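Local coordinates for protein putative 4-Hydroxy-2-oxoglutarate aldolase / 2-dehydro-3-deoxyphosphogluconate aldolase (Yersinia enterocolitica, PDB 3LM7) that is of unestablished function but belongs to the KDGP aldolase family, with a TIM-barrel type of fold, at residues A[26-37]-A[231-241]. Sequence-based numbering, arbitrary orientation.
Sequences NARAIYQAAEGH and NTRPEDVKTLL
Leu241 spreads its two methyls over the end of helix 26-33. Leu241 CD2 lies 3.5 Å from Ala33 O. The extended Glu35 side chain crosses that of Leu241 at about a right angle, with Glu35 CD 3.6 Å from Leu241 CD2. Leu241 CD1 reaches His37 CD2. The Glu35 carboxylate continues to a salt bridge with Lys245, one turn further along the second helix. Glu35 has positive phi and closes helix 26-33 in a Schellman motif. Val237 places CG1 anti to its backbone N (chi1 168°), which brings this methyl to 3.8 Å from Ala34 CB. Ala33 CB sits close over the backbone, 3.4 Å from Pro234 O, and Ala29 CB meets the proline ring at CG. At the other end, the Asn26 amide grips Thr232 twice. Asn26 ND2 donates to Thr232 O at 2.9 Å, in the carbonyl plane, while Asn26 OD1 accepts from Thr232 N at 3.0 Å with a bent N-H angle of 134°. Asn26 OD1 also accepts from Gly22 N. The Asn231 amide stacks on that of Asn26, their planes 22° apart. Helices 26-33 and 234-241 run nearly parallel, consistent with the first and last outer helices of a TIM-barrel fold packing side by side.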
loop_
_atom_site.group_PDB
_atom_site.type_symbol
_atom_site.label_atom_id
_atom_site.label_comp_id
_atom_site.label_asym_id
_atom_site.label_seq_id
_atom_site.Cartn_x
_atom_site.Cartn_y
_atom_site.Cartn_z
ATOM N N ASN A 26 30.885 5.305 -6.727
ATOM C CA ASN A 26 29.653 5.866 -7.361
ATOM C C ASN A 26 28.416 5.414 -6.597
ATOM O O ASN A 26 27.495 6.210 -6.353
ATOM C CB ASN A 26 29.592 5.488 -8.859
ATOM C CG ASN A 26 28.389 6.125 -9.598
ATOM O OD1 ASN A 26 27.789 5.505 -10.488
ATOM N ND2 ASN A 26 28.037 7.367 -9.216
ATOM N N ALA A 27 28.378 4.121 -6.225
ATOM C CA ALA A 27 27.250 3.633 -5.414
ATOM C C ALA A 27 27.097 4.482 -4.130
ATOM O O ALA A 27 26.013 4.923 -3.766
ATOM C CB ALA A 27 27.445 2.125 -5.071
ATOM N N ARG A 28 28.205 4.719 -3.419
ATOM C CA ARG A 28 28.127 5.548 -2.183
ATOM C C ARG A 28 27.546 6.941 -2.453
ATOM O O ARG A 28 26.684 7.436 -1.692
ATOM C CB ARG A 28 29.530 5.619 -1.533
ATOM C CG ARG A 28 29.609 6.126 -0.088
ATOM C CD ARG A 28 31.129 6.198 0.297
ATOM N NE ARG A 28 31.896 5.470 -0.731
ATOM C CZ ARG A 28 32.751 4.475 -0.509
ATOM N NH1 ARG A 28 33.028 4.082 0.738
ATOM N NH2 ARG A 28 33.354 3.897 -1.545
ATOM N N ALA A 29 28.023 7.580 -3.522
ATOM C CA ALA A 29 27.613 8.957 -3.867
ATOM C C ALA A 29 26.122 8.961 -4.205
ATOM O O ALA A 29 25.396 9.921 -3.869
ATOM C CB ALA A 29 28.422 9.404 -5.081
ATOM N N ILE A 30 25.685 7.924 -4.953
ATOM C CA ILE A 30 24.256 7.805 -5.358
ATOM C C ILE A 30 23.390 7.667 -4.125
ATOM O O ILE A 30 22.367 8.313 -4.001
ATOM C CB ILE A 30 24.039 6.503 -6.239
ATOM C CG1 ILE A 30 24.706 6.658 -7.610
ATOM C CG2 ILE A 30 22.570 6.134 -6.258
ATOM C CD1 ILE A 30 24.873 5.364 -8.406
ATOM N N TYR A 31 23.792 6.768 -3.221
ATOM C CA TYR A 31 23.031 6.488 -2.003
ATOM C C TYR A 31 22.914 7.740 -1.128
ATOM O O TYR A 31 21.837 8.065 -0.601
ATOM C CB TYR A 31 23.724 5.330 -1.227
ATOM C CG TYR A 31 22.927 4.824 -0.079
ATOM C CD1 TYR A 31 21.711 4.123 -0.282
ATOM C CD2 TYR A 31 23.389 4.985 1.216
ATOM C CE1 TYR A 31 20.987 3.601 0.813
ATOM C CE2 TYR A 31 22.693 4.476 2.290
ATOM C CZ TYR A 31 21.490 3.801 2.101
ATOM O OH TYR A 31 20.824 3.359 3.229
ATOM N N GLN A 32 24.020 8.486 -1.038
ATOM C CA GLN A 32 23.976 9.744 -0.363
ATOM C C GLN A 32 22.996 10.696 -1.018
ATOM O O GLN A 32 22.182 11.306 -0.340
ATOM C CB GLN A 32 25.377 10.423 -0.369
ATOM C CG GLN A 32 25.335 11.769 0.408
ATOM C CD GLN A 32 26.690 12.375 0.613
ATOM O OE1 GLN A 32 27.498 12.471 -0.322
ATOM N NE2 GLN A 32 26.942 12.826 1.826
ATOM N N ALA A 33 23.110 10.860 -2.326
ATOM C CA ALA A 33 22.338 11.890 -3.058
ATOM C C ALA A 33 20.844 11.587 -2.998
ATOM O O ALA A 33 19.981 12.484 -2.931
ATOM C CB ALA A 33 22.824 11.994 -4.468
ATOM N N ALA A 34 20.520 10.297 -2.971
ATOM C CA ALA A 34 19.099 9.920 -2.817
ATOM C C ALA A 34 18.586 9.958 -1.375
ATOM O O ALA A 34 17.395 9.615 -1.129
ATOM C CB ALA A 34 18.908 8.464 -3.394
ATOM N N GLU A 35 19.447 10.295 -0.400
ATOM C CA GLU A 35 19.046 10.223 1.028
ATOM C C GLU A 35 18.592 8.794 1.369
ATOM O O GLU A 35 17.661 8.614 2.153
ATOM C CB GLU A 35 17.936 11.239 1.371
ATOM C CG GLU A 35 18.530 12.694 1.218
ATOM C CD GLU A 35 17.566 13.812 1.415
ATOM O OE1 GLU A 35 16.381 13.617 1.766
ATOM O OE2 GLU A 35 18.038 14.933 1.200
ATOM N N GLY A 36 19.276 7.816 0.762
ATOM C CA GLY A 36 18.938 6.411 0.928
ATOM C C GLY A 36 17.719 5.865 0.168
ATOM O O GLY A 36 17.513 4.649 0.224
ATOM N N HIS A 37 16.928 6.716 -0.502
ATOM C CA HIS A 37 15.682 6.259 -1.185
ATOM C C HIS A 37 15.983 5.744 -2.620
ATOM O O HIS A 37 15.404 6.205 -3.630
ATOM C CB HIS A 37 14.606 7.366 -1.224
ATOM C CG HIS A 37 14.284 7.906 0.128
ATOM N ND1 HIS A 37 13.716 7.138 1.128
ATOM C CD2 HIS A 37 14.484 9.140 0.661
ATOM C CE1 HIS A 37 13.579 7.879 2.221
ATOM N NE2 HIS A 37 14.060 9.085 1.966
ATOM N N ASN A 231 29.520 6.377 -14.841
ATOM C CA ASN A 231 28.937 6.645 -13.529
ATOM C C ASN A 231 27.630 7.409 -13.603
ATOM O O ASN A 231 27.488 8.424 -14.326
ATOM C CB ASN A 231 29.903 7.442 -12.626
ATOM C CG ASN A 231 31.117 6.635 -12.141
ATOM O OD1 ASN A 231 31.188 5.391 -12.207
ATOM N ND2 ASN A 231 32.037 7.349 -11.548
ATOM N N THR A 232 26.664 6.946 -12.821
ATOM C CA THR A 232 25.416 7.697 -12.661
ATOM C C THR A 232 25.695 9.032 -11.979
ATOM O O THR A 232 26.384 9.050 -10.931
ATOM C CB THR A 232 24.358 6.854 -11.852
ATOM O OG1 THR A 232 23.977 5.718 -12.660
ATOM C CG2 THR A 232 23.149 7.674 -11.500
ATOM N N ARG A 233 25.159 10.117 -12.531
ATOM C CA ARG A 233 25.420 11.455 -11.999
ATOM C C ARG A 233 24.718 11.666 -10.680
ATOM O O ARG A 233 23.488 11.687 -10.655
ATOM C CB ARG A 233 24.976 12.533 -12.983
ATOM C CG ARG A 233 25.833 12.586 -14.268
ATOM C CD ARG A 233 25.306 13.725 -15.225
ATOM N NE ARG A 233 25.685 13.406 -16.596
ATOM C CZ ARG A 233 24.909 12.829 -17.501
ATOM N NH1 ARG A 233 23.662 12.556 -17.222
ATOM N NH2 ARG A 233 25.404 12.557 -18.715
ATOM N N PRO A 234 25.473 11.843 -9.574
ATOM C CA PRO A 234 24.783 12.065 -8.295
ATOM C C PRO A 234 23.919 13.292 -8.317
ATOM O O PRO A 234 22.882 13.289 -7.651
ATOM C CB PRO A 234 25.920 12.124 -7.246
ATOM C CG PRO A 234 27.045 11.361 -7.939
ATOM C CD PRO A 234 26.924 11.643 -9.389
ATOM N N GLU A 235 24.249 14.318 -9.117
ATOM C CA GLU A 235 23.339 15.478 -9.147
ATOM C C GLU A 235 21.969 15.180 -9.884
ATOM O O GLU A 235 20.904 15.787 -9.566
ATOM C CB GLU A 235 24.031 16.708 -9.748
ATOM C CG GLU A 235 24.495 16.568 -11.238
ATOM C CD GLU A 235 25.866 15.841 -11.455
ATOM O OE1 GLU A 235 26.360 15.044 -10.573
ATOM O OE2 GLU A 235 26.435 16.029 -12.584
ATOM N N ASP A 236 22.018 14.237 -10.832
ATOM C CA ASP A 236 20.784 13.765 -11.503
ATOM C C ASP A 236 19.909 12.959 -10.499
ATOM O O ASP A 236 18.695 12.969 -10.555
ATOM C CB ASP A 236 21.110 12.932 -12.748
ATOM C CG ASP A 236 21.641 13.781 -13.932
ATOM O OD1 ASP A 236 21.799 15.008 -13.772
ATOM O OD2 ASP A 236 21.921 13.189 -14.994
ATOM N N VAL A 237 20.553 12.239 -9.599
ATOM C CA VAL A 237 19.824 11.509 -8.586
ATOM C C VAL A 237 19.173 12.512 -7.635
ATOM O O VAL A 237 18.009 12.365 -7.219
ATOM C CB VAL A 237 20.802 10.511 -7.853
ATOM C CG1 VAL A 237 20.187 9.940 -6.609
ATOM C CG2 VAL A 237 21.211 9.409 -8.791
ATOM N N LYS A 238 19.908 13.551 -7.251
ATOM C CA LYS A 238 19.246 14.607 -6.406
ATOM C C LYS A 238 18.011 15.244 -7.103
ATOM O O LYS A 238 16.987 15.511 -6.434
ATOM C CB LYS A 238 20.279 15.652 -5.980
ATOM C CG LYS A 238 19.882 16.404 -4.750
ATOM C CD LYS A 238 19.281 17.675 -5.129
ATOM C CE LYS A 238 19.125 18.574 -3.877
ATOM N NZ LYS A 238 18.497 19.847 -4.395
ATOM N N THR A 239 18.107 15.516 -8.413
ATOM C CA THR A 239 17.016 16.139 -9.162
ATOM C C THR A 239 15.795 15.169 -9.126
ATOM O O THR A 239 14.628 15.578 -8.952
ATOM C CB THR A 239 17.436 16.388 -10.658
ATOM O OG1 THR A 239 18.509 17.333 -10.685
ATOM C CG2 THR A 239 16.299 16.925 -11.500
ATOM N N LEU A 240 16.076 13.878 -9.302
ATOM C CA LEU A 240 15.006 12.859 -9.158
ATOM C C LEU A 240 14.380 12.829 -7.775
ATOM O O LEU A 240 13.148 12.889 -7.633
ATOM C CB LEU A 240 15.543 11.464 -9.519
ATOM C CG LEU A 240 15.915 11.373 -10.993
ATOM C CD1 LEU A 240 16.829 10.092 -11.260
ATOM C CD2 LEU A 240 14.713 11.427 -11.980
ATOM N N LEU A 241 15.221 12.717 -6.738
ATOM C CA LEU A 241 14.712 12.824 -5.367
ATOM C C LEU A 241 13.772 14.037 -5.165
ATOM O O LEU A 241 12.661 13.905 -4.599
ATOM C CB LEU A 241 15.881 12.898 -4.366
ATOM C CG LEU A 241 15.439 12.783 -2.898
ATOM C CD1 LEU A 241 14.619 11.478 -2.568
ATOM C CD2 LEU A 241 16.670 12.984 -1.952
#